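Local atomic coordinates of inositol-1,4,5-trisphosphate 5-phosphatase 1 (Schizosaccharomyces pombe, PDB entry 1I9Z), a protein that removes the 5-phosphate from soluble and lipid inositol phosphates through its catalytic 5-phosphatase domain, and so controls cellular phosphoinositide levels. Residues A79-R82 with E83-C87. Numbering follows the deposited sequence.
Sequences AKRR and EWESC
With CG of R81 anti to the backbone N (chi1 180°) and CG of E85 beside its own N (chi1 -64°), the two side chains converge on one another. A bend at chi3 of R81 then swings the guanidinium over, and its NE meets E85 OE2 at 2.7 Å in a salt bridge with an N-H...O angle of 159°. The carboxylate lies close to the guanidinium plane, at its edge, yet NE approaches OE2 from above the plane of the acid. This is the i to i+4 ion pair of an alpha-helix, here within helix 78-94 of a DNase I-like phosphatase domain, on the side turned to strands 102-110 and 113-120. S107 OG also bonds E85 OE2, and NH1 of R81 donates a hydrogen bond to Q109 OE1. The other oxygen, OE1, accepts a hydrogen bond from a water at 2.7 Å and a weak one from Q104 NE2; that water in turn accepts from R81 NH2 and, at 3.0 Å, from R82 NE, linking a second arginine to the acid although their charged atoms do not touch. Putting an alanine at E85 would probably leave NE of R81 and S107 OG without their shared acceptor, and the water without the carboxylate oxygen that accepts from it. Beneath the side chains runs the i to i+4 backbone bonding of the helix, E85 N to R81 O at 2.9 Å. On another side of the helix, CD1 of the W84 indole sits 3.2 Å from K80 O, and the buried ring meets that of F62, on strand 57-63.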
# COMPACT_ATOMS: atom_id res chain seq x y z
N ALA A 79 6.13 -4.03 22.07
CA ALA A 79 5.00 -3.83 22.96
C ALA A 79 4.06 -2.74 22.48
O ALA A 79 2.82 -2.88 22.56
CB ALA A 79 5.50 -3.45 24.36
N LYS A 80 4.65 -1.63 22.07
CA LYS A 80 3.80 -0.51 21.65
C LYS A 80 3.09 -0.89 20.36
O LYS A 80 1.92 -0.60 20.20
CB LYS A 80 4.63 0.75 21.47
CG LYS A 80 4.84 1.53 22.80
CD LYS A 80 5.94 2.60 22.61
CE LYS A 80 6.23 3.33 23.93
NZ LYS A 80 5.07 4.18 24.35
N ARG A 81 3.79 -1.60 19.48
CA ARG A 81 3.15 -2.05 18.22
C ARG A 81 1.97 -2.98 18.56
O ARG A 81 0.88 -2.86 18.01
CB ARG A 81 4.16 -2.83 17.36
CG ARG A 81 3.48 -3.27 16.09
CD ARG A 81 4.33 -4.27 15.38
NE ARG A 81 4.08 -5.61 15.94
CZ ARG A 81 5.06 -6.42 16.33
NH1 ARG A 81 6.33 -6.04 16.24
NH2 ARG A 81 4.77 -7.65 16.73
N ARG A 82 2.16 -3.88 19.52
CA ARG A 82 1.07 -4.77 19.87
C ARG A 82 -0.13 -4.06 20.48
O ARG A 82 -1.23 -4.59 20.36
CB ARG A 82 1.58 -5.89 20.81
CG ARG A 82 2.46 -6.85 20.02
CD ARG A 82 3.12 -7.97 20.85
NE ARG A 82 3.77 -8.87 19.88
CZ ARG A 82 4.98 -9.41 20.01
NH1 ARG A 82 5.70 -9.15 21.11
NH2 ARG A 82 5.43 -10.22 19.05
N GLU A 83 0.07 -2.92 21.12
CA GLU A 83 -1.08 -2.17 21.70
C GLU A 83 -1.93 -1.64 20.53
O GLU A 83 -3.16 -1.63 20.55
CB GLU A 83 -0.57 -0.98 22.50
CG GLU A 83 0.06 -1.35 23.86
CD GLU A 83 0.60 -0.10 24.55
OE1 GLU A 83 -0.21 0.82 24.79
OE2 GLU A 83 1.82 -0.04 24.85
N TRP A 84 -1.24 -1.15 19.49
CA TRP A 84 -1.94 -0.67 18.31
C TRP A 84 -2.66 -1.84 17.64
O TRP A 84 -3.81 -1.69 17.23
CB TRP A 84 -0.94 -0.01 17.31
CG TRP A 84 -0.57 1.32 17.79
CD1 TRP A 84 0.63 1.70 18.31
CD2 TRP A 84 -1.39 2.48 17.72
NE1 TRP A 84 0.61 3.06 18.54
CE2 TRP A 84 -0.62 3.56 18.21
CE3 TRP A 84 -2.71 2.71 17.30
CZ2 TRP A 84 -1.11 4.89 18.28
CZ3 TRP A 84 -3.21 4.05 17.35
CH2 TRP A 84 -2.40 5.11 17.85
N GLU A 85 -2.00 -2.99 17.51
CA GLU A 85 -2.67 -4.16 16.93
C GLU A 85 -3.95 -4.49 17.67
O GLU A 85 -4.98 -4.82 17.08
CB GLU A 85 -1.77 -5.44 16.97
CG GLU A 85 -0.50 -5.27 16.09
CD GLU A 85 0.48 -6.42 16.20
OE1 GLU A 85 0.19 -7.40 16.91
OE2 GLU A 85 1.55 -6.35 15.58
N SER A 86 -3.83 -4.51 19.00
CA SER A 86 -5.00 -4.85 19.79
C SER A 86 -6.08 -3.78 19.57
O SER A 86 -7.30 -4.11 19.53
CB SER A 86 -4.60 -4.89 21.30
OG SER A 86 -5.76 -4.91 22.10
N CYS A 87 -5.67 -2.51 19.48
CA CYS A 87 -6.68 -1.46 19.26
C CYS A 87 -7.39 -1.58 17.92
O CYS A 87 -8.61 -1.44 17.82
CB CYS A 87 -6.10 -0.05 19.39
SG CYS A 87 -5.65 0.44 21.06
O HOH W 1 2.24 -9.07 17.26